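Local coordinates for protein succinylglutamate desuccinylase/aspartoacylase (Ruegeria sp. TM1040, PDB 3NA6) that probably hydrolyses N-acylated amino acids, as a metal-dependent deacylase of the succinylglutamate desuccinylase/aspartoacylase family, at residues P181-L186 with D246-L251; A157-L162 with A173-F178; D152-A157 with V307-H312; V142-G147 with V207-G212. All coordinates share one frame; numbering follows the deposited sequence.

In the fold
Contacts 1 and 4 pair strands of the large mixed sheet, in which strands 140-143, 205-210, 156-160, 182-186 and 249-250 lie side by side in that order; contact 2 packs helix 165-178 on it, and contact 3 ties it to a smaller antiparallel sheet. The centre of contact 4 lies about 3 Å from the centre of the chain. This contact holds His-145, which with His-59 and Glu-62 faces a vacant point consistent with an unoccupied metal site. The centres of contacts 2 and 3 lie about 11 and 12 Å from that of contact 4. Contact 1, at the sheet edge, is about 9 Å from contact 2 between centres.

Contact 1: P181-L186 with D246-L251; sequences PYSVQL and DPSVTL
Val-249 sits opposite Tyr-182 in a short parallel bridge, and three backbone hydrogen bonds hold strand 249-250 to strand 182-186. Val-249 N donates to Pro-181 O at 2.9 Å, while Val-249 O takes the hydrogen of Ser-183 N at 2.8 Å. Ser-183 then plays the same double part, its O accepting from Leu-251 N at 2.9 Å in a nearly straight bond (167° at the hydrogen). Where the direct bonds stop, a water continues the pairing: it accepts from Gln-185 N and donates to Leu-251 O at 2.6 Å.

The polar side chains meet tip to tip on the face that also carries Thr-250. Ser-183 OG and Ser-248 OG are 2.8 Å apart; Ser-248 OG stands anti to its own backbone N (chi1 -170°), which brings it up to Ser-183, and it is also hydrogen-bonded to Ala-180 O.

Apolar contact fills the other face. Tyr-182 and Val-249 run alongside each other in the same direction, with Tyr-182 CE2 3.7 Å from Val-249 CG1. Farther along, Leu-251 CD2 approaches CD2 of the Tyr-182 ring at 4.0 Å. An alanine here instead of Tyr-182 would probably leave Val-249 CG1 and Leu-251 CD2 without the ring they touch and open a gap beside them.

Strand 249-250 is outermost in the main sheet of this chain. Behind it, strand 182-186 pairs with strand 156-160, Ser-183 touches Met-175 of helix 165-178, and Pro-181 packs on Arg-220 and Ile-224 of helix 219-235.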
loop_
_atom_site.group_PDB
_atom_site.type_symbol
_atom_site.label_atom_id
_atom_site.label_comp_id
_atom_site.label_asym_id
_atom_site.label_seq_id
_atom_site.Cartn_x
_atom_site.Cartn_y
_atom_site.Cartn_z
ATOM N N PRO A 181 1.870 39.867 11.960
ATOM C CA PRO A 181 1.902 40.191 13.393
ATOM C C PRO A 181 3.284 39.983 14.005
ATOM O O PRO A 181 3.582 40.574 15.032
ATOM C CB PRO A 181 0.873 39.219 14.001
ATOM C CG PRO A 181 -0.066 38.933 12.868
ATOM C CD PRO A 181 0.823 38.885 11.642
ATOM N N TYR A 182 4.117 39.149 13.388
ATOM C CA TYR A 182 5.530 39.050 13.769
ATOM C C TYR A 182 6.410 39.320 12.547
ATOM O O TYR A 182 6.016 39.056 11.411
ATOM C CB TYR A 182 5.896 37.685 14.376
ATOM C CG TYR A 182 5.267 37.410 15.702
ATOM C CD1 TYR A 182 3.945 37.003 15.778
ATOM C CD2 TYR A 182 5.986 37.555 16.881
ATOM C CE1 TYR A 182 3.353 36.742 16.972
ATOM C CE2 TYR A 182 5.397 37.290 18.090
ATOM C CZ TYR A 182 4.076 36.895 18.128
ATOM O OH TYR A 182 3.468 36.624 19.323
ATOM N N SER A 183 7.580 39.878 12.817
ATOM C CA SER A 183 8.564 40.260 11.803
ATOM C C SER A 183 9.903 39.663 12.178
ATOM O O SER A 183 10.285 39.699 13.353
ATOM C CB SER A 183 8.695 41.782 11.754
ATOM O OG SER A 183 7.558 42.368 11.169
ATOM N N VAL A 184 10.590 39.115 11.179
ATOM C CA VAL A 184 11.907 38.502 11.345
ATOM C C VAL A 184 12.861 38.890 10.221
ATOM O O VAL A 184 12.448 39.017 9.071
ATOM C CB VAL A 184 11.855 36.967 11.261
ATOM C CG1 VAL A 184 13.063 36.397 11.990
ATOM C CG2 VAL A 184 10.546 36.413 11.797
ATOM N N GLN A 185 14.132 39.068 10.561
ATOM C CA GLN A 185 15.210 39.099 9.581
ATOM C C GLN A 185 16.259 38.105 10.081
ATOM O O GLN A 185 16.765 38.255 11.204
ATOM C CB GLN A 185 15.839 40.477 9.511
ATOM C CG GLN A 185 16.858 40.619 8.399
ATOM C CD GLN A 185 17.455 42.001 8.338
ATOM O OE1 GLN A 185 17.826 42.558 9.359
ATOM N NE2 GLN A 185 17.572 42.554 7.129
ATOM N N LEU A 186 16.613 37.134 9.240
ATOM C CA LEU A 186 17.474 36.024 9.643
ATOM C C LEU A 186 18.411 35.567 8.517
ATOM O O LEU A 186 18.067 35.639 7.339
ATOM C CB LEU A 186 16.587 34.845 10.030
ATOM C CG LEU A 186 15.735 34.303 8.867
ATOM C CD1 LEU A 186 16.385 33.063 8.344
ATOM C CD2 LEU A 186 14.319 33.970 9.266
ATOM N N ASP A 246 -0.577 47.615 11.054
ATOM C CA ASP A 246 -0.888 47.299 12.430
ATOM C C ASP A 246 0.426 47.091 13.186
ATOM O O ASP A 246 1.498 47.035 12.585
ATOM C CB ASP A 246 -1.720 46.014 12.472
ATOM C CG ASP A 246 -3.030 46.147 11.726
ATOM O OD1 ASP A 246 -3.878 46.910 12.194
ATOM O OD2 ASP A 246 -3.220 45.502 10.672
ATOM N N PRO A 247 0.357 46.979 14.514
ATOM C CA PRO A 247 1.567 46.621 15.258
ATOM C C PRO A 247 2.178 45.301 14.777
ATOM O O PRO A 247 1.443 44.412 14.346
ATOM C CB PRO A 247 1.054 46.457 16.695
ATOM C CG PRO A 247 -0.146 47.340 16.761
ATOM C CD PRO A 247 -0.776 47.295 15.404
ATOM N N SER A 248 3.505 45.195 14.821
ATOM C CA SER A 248 4.203 43.936 14.569
ATOM C C SER A 248 5.279 43.732 15.636
ATOM O O SER A 248 5.944 44.677 16.063
ATOM C CB SER A 248 4.813 43.907 13.165
ATOM O OG SER A 248 5.295 42.608 12.812
ATOM N N VAL A 249 5.440 42.486 16.070
ATOM C CA VAL A 249 6.461 42.135 17.059
ATOM C C VAL A 249 7.692 41.649 16.304
ATOM O O VAL A 249 7.606 40.703 15.518
ATOM C CB VAL A 249 5.936 41.050 18.071
ATOM C CG1 VAL A 249 7.089 40.471 18.885
ATOM C CG2 VAL A 249 4.849 41.673 18.996
ATOM N N THR A 250 8.834 42.288 16.516
ATOM C CA THR A 250 10.070 41.833 15.873
ATOM C C THR A 250 10.780 40.835 16.763
ATOM O O THR A 250 10.958 41.085 17.979
ATOM C CB THR A 250 11.006 42.991 15.562
ATOM O OG1 THR A 250 10.415 43.755 14.520
ATOM C CG2 THR A 250 12.384 42.505 15.105
ATOM N N LEU A 251 11.165 39.703 16.159
ATOM C CA LEU A 251 11.933 38.660 16.841
ATOM C C LEU A 251 13.429 38.845 16.609
ATOM O O LEU A 251 13.844 39.071 15.470
ATOM C CB LEU A 251 11.537 37.278 16.341
ATOM C CG LEU A 251 10.093 36.824 16.573
ATOM C CD1 LEU A 251 9.868 35.463 15.936
ATOM C CD2 LEU A 251 9.719 36.781 18.091
HETATM O O HOH W 1 14.388 40.055 13.132
#

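Contact 2: A157-L162 with A173-F178; sequences AAAHIL and AAMQAF
Met-175, built as selenomethionine, lies across the backbone and methyl groups of Ala-157 and Ala-159. Its CG, anti to the backbone N (chi1 178°), reaches down from helix 165-178 to within 3.7 Å of Ala-157 CB and 3.5 Å of Ala-157 O. Bends at the next two torsions then curl the chain over the strand, so that SE remains near Ala-157 O at 3.8 Å and the terminal CE comes to 4.1 Å from Ala-159 CB. Met-175 CB touches that same methyl at 3.8 Å. One turn farther on, Phe-178 brings CD1 of its ring to 3.8 Å from Ala-157 CB, so this one methyl fits between two helix side chains.

The opposite side of the helix is far looser: Gln-176 turns away from the strand and is exposed to solvent. The axes of strand 157-160 and helix 173-178 approach to 7.5 Å and run nearly antiparallel (175°), as part of the beta-alpha-beta unit formed by strand 156-160, helix 165-178 and strand 182-186.

Methyls, the Met-175 chain and the Phe-178 ring carry the side-chain contact, while the backbone of Ala-157 and Ala-159 bonds within the sheet. Cohesion therefore depends on close fit and burial rather than on directional bonds.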
loop_
_atom_site.group_PDB
_atom_site.type_symbol
_atom_site.label_atom_id
_atom_site.label_comp_id
_atom_site.label_asym_id
_atom_site.label_seq_id
_atom_site.Cartn_x
_atom_site.Cartn_y
_atom_site.Cartn_z
ATOM N N ALA A 157 6.351 37.357 8.725
ATOM C CA ALA A 157 7.008 37.589 7.429
ATOM C C ALA A 157 8.514 37.632 7.710
ATOM O O ALA A 157 8.934 38.161 8.765
ATOM C CB ALA A 157 6.539 38.892 6.845
ATOM N N ALA A 158 9.314 37.100 6.779
ATOM C CA ALA A 158 10.758 36.983 6.946
ATOM C C ALA A 158 11.520 37.609 5.785
ATOM O O ALA A 158 11.110 37.486 4.632
ATOM C CB ALA A 158 11.175 35.534 7.104
ATOM N N ALA A 159 12.618 38.276 6.130
ATOM C CA ALA A 159 13.606 38.830 5.194
ATOM C C ALA A 159 14.977 38.242 5.554
ATOM O O ALA A 159 15.262 37.993 6.755
ATOM C CB ALA A 159 13.671 40.374 5.365
ATOM N N HIS A 160 15.844 38.087 4.553
ATOM C CA HIS A 160 17.103 37.404 4.758
ATOM C C HIS A 160 18.297 38.335 4.881
ATOM O O HIS A 160 18.325 39.425 4.318
ATOM C CB HIS A 160 17.332 36.370 3.663
ATOM C CG HIS A 160 16.354 35.241 3.703
ATOM N ND1 HIS A 160 15.599 34.861 2.609
ATOM C CD2 HIS A 160 15.960 34.442 4.727
ATOM C CE1 HIS A 160 14.796 33.869 2.955
ATOM N NE2 HIS A 160 15.003 33.590 4.231
ATOM N N ILE A 161 19.266 37.880 5.669
ATOM C CA ILE A 161 20.568 38.478 5.743
ATOM C C ILE A 161 21.303 37.961 4.526
ATOM O O ILE A 161 21.428 36.731 4.327
ATOM C CB ILE A 161 21.306 38.056 7.013
ATOM C CG1 ILE A 161 20.582 38.597 8.260
ATOM C CG2 ILE A 161 22.776 38.542 6.964
ATOM C CD1 ILE A 161 20.518 40.168 8.340
ATOM N N LEU A 162 21.755 38.905 3.697
ATOM C CA LEU A 162 22.401 38.612 2.429
ATOM C C LEU A 162 23.741 39.339 2.373
ATOM O O LEU A 162 23.949 40.395 3.017
ATOM C CB LEU A 162 21.504 39.108 1.278
ATOM C CG LEU A 162 20.082 38.540 1.201
ATOM C CD1 LEU A 162 19.241 39.356 0.252
ATOM C CD2 LEU A 162 20.090 37.052 0.768
ATOM N N ALA A 173 12.610 46.023 3.764
ATOM C CA ALA A 173 11.533 46.988 3.546
ATOM C C ALA A 173 10.270 46.283 3.052
ATOM O O ALA A 173 9.156 46.598 3.508
ATOM C CB ALA A 173 11.969 48.073 2.558
ATOM N N ALA A 174 10.424 45.315 2.142
ATOM C CA ALA A 174 9.249 44.581 1.612
ATOM C C ALA A 174 8.574 43.734 2.729
ATOM O O ALA A 174 7.343 43.582 2.775
ATOM C CB ALA A 174 9.631 43.715 0.384
HETATM N N MSE A 175 9.397 43.222 3.637
HETATM C CA MSE A 175 8.922 42.394 4.746
HETATM C C MSE A 175 8.168 43.259 5.729
HETATM O O MSE A 175 7.100 42.859 6.194
HETATM C CB MSE A 175 10.108 41.662 5.413
HETATM C CG MSE A 175 9.739 40.781 6.631
HETATM SE SE MSE A 175 9.632 41.826 8.264
HETATM C CE MSE A 175 11.581 41.953 8.503
ATOM N N GLN A 176 8.713 44.440 6.063
ATOM C CA GLN A 176 7.973 45.396 6.871
ATOM C C GLN A 176 6.627 45.781 6.260
ATOM O O GLN A 176 5.649 45.904 7.008
ATOM C CB GLN A 176 8.753 46.684 7.121
ATOM C CG GLN A 176 9.989 46.498 7.952
ATOM C CD GLN A 176 10.558 47.823 8.406
ATOM O OE1 GLN A 176 10.668 48.787 7.632
ATOM N NE2 GLN A 176 10.916 47.883 9.667
ATOM N N ALA A 177 6.579 46.020 4.941
ATOM C CA ALA A 177 5.310 46.363 4.291
ATOM C C ALA A 177 4.283 45.241 4.479
ATOM O O ALA A 177 3.109 45.520 4.665
ATOM C CB ALA A 177 5.493 46.627 2.796
ATOM N N PHE A 178 4.728 43.984 4.377
ATOM C CA PHE A 178 3.826 42.823 4.556
ATOM C C PHE A 178 3.085 42.955 5.875
ATOM O O PHE A 178 1.876 42.731 5.947
ATOM C CB PHE A 178 4.607 41.495 4.528
ATOM C CG PHE A 178 3.726 40.262 4.379
ATOM C CD1 PHE A 178 3.119 39.691 5.484
ATOM C CD2 PHE A 178 3.540 39.661 3.134
ATOM C CE1 PHE A 178 2.317 38.544 5.350
ATOM C CE2 PHE A 178 2.751 38.536 2.982
ATOM C CZ PHE A 178 2.135 37.962 4.106
#

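Contact 3: D152-A157 with V307-H312; sequences DFVPFA and VLISRH
Asp-152 O is met by two residues of strand 306-312: Arg-311 N donates to it at 2.9 Å, and Ser-310 OG approaches at 3.5 Å, at best a weak bond. Asp-152 N returns a bond to Arg-311 O at 3.0 Å, which makes these residues a hydrogen-bonded antiparallel pair. Phe-153 and Ser-310 form the following non-hydrogen-bonded pair, and Val-154 N closes the series on Ile-309 O at 3.1 Å. Ile-309 and Ser-310 together face Val-325, a classic beta bulge.

The hydroxyl of Ser-310 stands over one face of the Phe-153 ring, offset toward its rim, with OG 3.3 Å from CE2. That position follows from its first torsion, which sets OG anti to the backbone N (chi1 -170°). Val-154 crosses Ile-309 obliquely and lays CG1 against Leu-308 O at 3.6 Å. Arg-311 sends only its CG near Asp-152; its guanidinium turns to its own strand, where NE (2.8 Å) and NH2 (3.1 Å) both hold His-312 O in the guanidinium plane, and the carboxylate of Asp-152 is not in contact with it.

Arg-311 NH1 bonds Ser-217 O of a neighbouring subunit, and Trp-34 of another neighbouring subunit packs on Phe-153 and Ser-310. Within the chain, strand 306-312 pairs with strands 151-153, 277-278 and 322-327, and the 152-157 segment leads from this smaller sheet into strand 156-160 of the main one.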
loop_
_atom_site.group_PDB
_atom_site.type_symbol
_atom_site.label_atom_id
_atom_site.label_comp_id
_atom_site.label_asym_id
_atom_site.label_seq_id
_atom_site.Cartn_x
_atom_site.Cartn_y
_atom_site.Cartn_z
ATOM N N ASP A 152 3.731 24.210 13.705
ATOM C CA ASP A 152 2.932 25.453 13.795
ATOM C C ASP A 152 3.847 26.559 14.248
ATOM O O ASP A 152 4.736 26.324 15.036
ATOM C CB ASP A 152 1.771 25.236 14.741
ATOM C CG ASP A 152 0.633 26.231 14.546
ATOM O OD1 ASP A 152 0.730 27.136 13.692
ATOM O OD2 ASP A 152 -0.349 26.116 15.314
ATOM N N PHE A 153 3.664 27.744 13.682
ATOM C CA PHE A 153 4.501 28.901 13.930
ATOM C C PHE A 153 3.638 30.097 14.285
ATOM O O PHE A 153 2.513 30.213 13.802
ATOM C CB PHE A 153 5.249 29.301 12.653
ATOM C CG PHE A 153 6.344 28.387 12.259
ATOM C CD1 PHE A 153 6.113 27.347 11.396
ATOM C CD2 PHE A 153 7.646 28.613 12.685
ATOM C CE1 PHE A 153 7.137 26.526 10.991
ATOM C CE2 PHE A 153 8.683 27.776 12.266
ATOM C CZ PHE A 153 8.404 26.730 11.412
ATOM N N VAL A 154 4.173 31.024 15.085
ATOM C CA VAL A 154 3.568 32.345 15.158
ATOM C C VAL A 154 3.622 32.926 13.738
ATOM O O VAL A 154 4.559 32.629 12.995
ATOM C CB VAL A 154 4.270 33.293 16.171
ATOM C CG1 VAL A 154 4.067 32.772 17.595
ATOM C CG2 VAL A 154 5.747 33.459 15.858
ATOM N N PRO A 155 2.622 33.758 13.349
ATOM C CA PRO A 155 2.589 34.176 11.940
ATOM C C PRO A 155 3.570 35.280 11.639
ATOM O O PRO A 155 3.365 36.409 12.094
ATOM C CB PRO A 155 1.155 34.618 11.737
ATOM C CG PRO A 155 0.693 35.082 13.155
ATOM C CD PRO A 155 1.412 34.161 14.095
ATOM N N PHE A 156 4.661 34.954 10.925
ATOM C CA PHE A 156 5.666 35.977 10.578
ATOM C C PHE A 156 5.922 36.156 9.081
ATOM O O PHE A 156 5.709 35.251 8.267
ATOM C CB PHE A 156 6.989 35.818 11.373
ATOM C CG PHE A 156 7.749 34.572 11.077
ATOM C CD1 PHE A 156 8.581 34.493 9.976
ATOM C CD2 PHE A 156 7.661 33.475 11.911
ATOM C CE1 PHE A 156 9.315 33.320 9.716
ATOM C CE2 PHE A 156 8.386 32.319 11.651
ATOM C CZ PHE A 156 9.207 32.249 10.552
ATOM N N ALA A 157 6.351 37.357 8.725
ATOM C CA ALA A 157 7.008 37.589 7.429
ATOM C C ALA A 157 8.514 37.632 7.710
ATOM O O ALA A 157 8.934 38.161 8.765
ATOM C CB ALA A 157 6.539 38.892 6.845
ATOM N N VAL A 307 9.712 33.623 24.054
ATOM C CA VAL A 307 8.337 33.240 23.701
ATOM C C VAL A 307 8.386 32.035 22.749
ATOM O O VAL A 307 9.340 31.850 22.013
ATOM C CB VAL A 307 7.565 34.405 23.058
ATOM C CG1 VAL A 307 7.470 35.628 24.042
ATOM C CG2 VAL A 307 8.207 34.844 21.735
ATOM N N LEU A 308 7.347 31.208 22.771
ATOM C CA LEU A 308 7.297 30.050 21.907
ATOM C C LEU A 308 6.937 30.503 20.507
ATOM O O LEU A 308 5.867 31.122 20.275
ATOM C CB LEU A 308 6.268 29.077 22.446
ATOM C CG LEU A 308 6.115 27.801 21.658
ATOM C CD1 LEU A 308 7.268 26.842 21.979
ATOM C CD2 LEU A 308 4.743 27.198 21.952
ATOM N N ILE A 309 7.827 30.217 19.563
ATOM C CA ILE A 309 7.613 30.676 18.207
ATOM C C ILE A 309 7.307 29.532 17.232
ATOM O O ILE A 309 6.764 29.768 16.160
ATOM C CB ILE A 309 8.785 31.587 17.678
ATOM C CG1 ILE A 309 10.092 30.819 17.573
ATOM C CG2 ILE A 309 8.942 32.848 18.539
ATOM C CD1 ILE A 309 11.194 31.608 16.847
ATOM N N SER A 310 7.657 28.306 17.601
ATOM C CA SER A 310 7.377 27.149 16.769
ATOM C C SER A 310 7.111 25.949 17.654
ATOM O O SER A 310 7.709 25.832 18.718
ATOM C CB SER A 310 8.573 26.834 15.866
ATOM O OG SER A 310 8.180 25.846 14.909
ATOM N N ARG A 311 6.218 25.062 17.229
ATOM C CA ARG A 311 5.991 23.809 17.969
ATOM C C ARG A 311 5.707 22.633 17.064
ATOM O O ARG A 311 5.143 22.804 15.987
ATOM C CB ARG A 311 4.842 23.948 18.968
ATOM C CG ARG A 311 3.514 24.478 18.405
ATOM C CD ARG A 311 2.306 24.078 19.294
ATOM N NE ARG A 311 2.121 22.614 19.298
ATOM C CZ ARG A 311 1.142 21.964 19.938
ATOM N NH1 ARG A 311 0.247 22.622 20.643
ATOM N NH2 ARG A 311 1.071 20.634 19.876
ATOM N N HIS A 312 6.090 21.442 17.524
ATOM C CA HIS A 312 5.621 20.204 16.922
ATOM C C HIS A 312 4.112 20.239 17.023
ATOM O O HIS A 312 3.591 20.523 18.104
ATOM C CB HIS A 312 6.163 19.007 17.715
ATOM C CG HIS A 312 5.655 17.679 17.254
ATOM N ND1 HIS A 312 6.189 17.008 16.169
ATOM C CD2 HIS A 312 4.696 16.869 17.766
ATOM C CE1 HIS A 312 5.549 15.860 16.014
ATOM N NE2 HIS A 312 4.645 15.746 16.974
#

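Contact 4: V142-G147 with V207-G212; sequences VDFHSG and VTTELG
His-145, just past strand 140-143, meets Thr-209 near the end of the parallel strand 205-210, at the centre of the alpha/beta fold shared by the zinc-peptidase clan. Farther back, Asp-143 N donates to Val-207 O at 3.0 Å.

The His-145 side chain starts with CB 3.2 Å from Thr-209 O and near Glu-210 OE1. CG, anti to the carbonyl carbon and beside the backbone N (chi1 -69°), is already farther from that oxygen and carries the ring back toward Asp-143. CD2 comes to 3.9 Å from Thr-208 OG1. At the tip NE2 donates to Asp-143 OD2 at 2.8 Å in a bent bond (137° at the hydrogen), meeting it from above the carboxylate plane. Asp-143 is itself held by Thr-55 and Asn-58, which probably helps to fix the imidazole. His-145, His-59 and Glu-62 turn donor atoms to one vacant point, which may be an unoccupied metal site.

His-145 O takes two donors in its carbonyl plane: Thr-209 OG1 at 2.9 Å and Leu-211 N at 3.0 Å. A valine in place of Thr-209 would probably leave His-145 O with only Leu-211 N of the 207-212 segment as a donor and let the loop carrying the imidazole shift. Leu-211 CD1 lies in plane at the edge of the Phe-144 ring, 3.9 Å from Phe-144 CD1. Gly-147 N reaches Gly-212 O at 2.9 Å from 41° above the carbonyl plane.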
loop_
_atom_site.group_PDB
_atom_site.type_symbol
_atom_site.label_atom_id
_atom_site.label_comp_id
_atom_site.label_asym_id
_atom_site.label_seq_id
_atom_site.Cartn_x
_atom_site.Cartn_y
_atom_site.Cartn_z
ATOM N N VAL A 142 6.998 36.606 -4.277
ATOM C CA VAL A 142 6.367 36.348 -2.981
ATOM C C VAL A 142 6.043 34.876 -2.914
ATOM O O VAL A 142 5.312 34.366 -3.764
ATOM C CB VAL A 142 5.076 37.178 -2.750
ATOM C CG1 VAL A 142 4.561 36.936 -1.331
ATOM C CG2 VAL A 142 5.346 38.640 -2.981
ATOM N N ASP A 143 6.674 34.190 -1.955
ATOM C CA ASP A 143 6.544 32.753 -1.757
ATOM C C ASP A 143 6.049 32.440 -0.337
ATOM O O ASP A 143 6.789 32.589 0.631
ATOM C CB ASP A 143 7.890 32.038 -2.017
ATOM C CG ASP A 143 7.763 30.505 -2.048
ATOM O OD1 ASP A 143 6.858 29.933 -2.705
ATOM O OD2 ASP A 143 8.592 29.855 -1.393
ATOM N N PHE A 144 4.807 31.975 -0.242
ATOM C CA PHE A 144 4.121 31.750 1.029
ATOM C C PHE A 144 4.478 30.389 1.579
ATOM O O PHE A 144 4.465 29.398 0.844
ATOM C CB PHE A 144 2.590 31.767 0.840
ATOM C CG PHE A 144 2.009 33.130 0.633
ATOM C CD1 PHE A 144 1.607 33.888 1.700
ATOM C CD2 PHE A 144 1.849 33.656 -0.648
ATOM C CE1 PHE A 144 1.028 35.128 1.516
ATOM C CE2 PHE A 144 1.300 34.894 -0.838
ATOM C CZ PHE A 144 0.878 35.638 0.250
ATOM N N HIS A 145 4.806 30.356 2.861
ATOM C CA HIS A 145 4.905 29.125 3.614
ATOM C C HIS A 145 4.122 29.187 4.912
ATOM O O HIS A 145 3.806 30.255 5.418
ATOM C CB HIS A 145 6.348 28.782 3.955
ATOM C CG HIS A 145 7.167 28.384 2.772
ATOM N ND1 HIS A 145 7.526 27.080 2.520
ATOM C CD2 HIS A 145 7.695 29.123 1.767
ATOM C CE1 HIS A 145 8.231 27.028 1.404
ATOM N NE2 HIS A 145 8.347 28.255 0.928
ATOM N N SER A 146 3.819 27.996 5.414
ATOM C CA SER A 146 3.249 27.759 6.744
ATOM C C SER A 146 3.908 26.471 7.272
ATOM O O SER A 146 4.716 25.857 6.567
ATOM C CB SER A 146 1.727 27.644 6.650
ATOM O OG SER A 146 1.251 28.839 6.028
ATOM N N GLY A 147 3.622 26.093 8.514
ATOM C CA GLY A 147 4.288 24.953 9.114
ATOM C C GLY A 147 4.064 23.607 8.456
ATOM O O GLY A 147 4.942 22.752 8.478
ATOM N N VAL A 207 9.908 38.006 -0.811
ATOM C CA VAL A 207 9.071 38.122 0.398
ATOM C C VAL A 207 8.648 36.705 0.749
ATOM O O VAL A 207 8.191 35.943 -0.118
ATOM C CB VAL A 207 7.841 39.030 0.096
ATOM C CG1 VAL A 207 6.738 38.863 1.124
ATOM C CG2 VAL A 207 8.298 40.463 -0.026
ATOM N N THR A 208 8.895 36.298 1.979
ATOM C CA THR A 208 8.532 34.963 2.407
ATOM C C THR A 208 7.872 35.016 3.776
ATOM O O THR A 208 7.972 36.014 4.499
ATOM C CB THR A 208 9.711 33.953 2.337
ATOM O OG1 THR A 208 9.219 32.615 2.529
ATOM C CG2 THR A 208 10.809 34.258 3.360
ATOM N N THR A 209 7.153 33.952 4.105
ATOM C CA THR A 209 6.402 33.876 5.347
ATOM C C THR A 209 6.469 32.513 6.062
ATOM O O THR A 209 6.900 31.474 5.497
ATOM C CB THR A 209 4.930 34.064 5.044
ATOM O OG1 THR A 209 4.463 32.907 4.347
ATOM C CG2 THR A 209 4.654 35.274 4.190
ATOM N N GLU A 210 5.984 32.518 7.296
ATOM C CA GLU A 210 5.462 31.307 7.960
ATOM C C GLU A 210 4.186 31.744 8.657
ATOM O O GLU A 210 4.274 32.427 9.658
ATOM C CB GLU A 210 6.448 30.758 9.001
ATOM C CG GLU A 210 7.721 30.129 8.422
ATOM C CD GLU A 210 7.493 28.764 7.789
ATOM O OE1 GLU A 210 6.342 28.295 7.766
ATOM O OE2 GLU A 210 8.469 28.152 7.327
ATOM N N LEU A 211 3.009 31.403 8.127
ATOM C CA LEU A 211 1.767 32.025 8.611
ATOM C C LEU A 211 0.881 31.158 9.498
ATOM O O LEU A 211 -0.238 31.551 9.813
ATOM C CB LEU A 211 0.933 32.554 7.450
ATOM C CG LEU A 211 1.590 33.650 6.611
ATOM C CD1 LEU A 211 0.639 34.015 5.468
ATOM C CD2 LEU A 211 1.987 34.837 7.466
ATOM N N GLY A 212 1.389 30.036 9.966
ATOM C CA GLY A 212 0.660 29.206 10.918
ATOM C C GLY A 212 1.114 27.791 10.675
ATOM O O GLY A 212 2.324 27.513 10.644
HETATM O O HOH W 2 10.051 30.883 0.371
#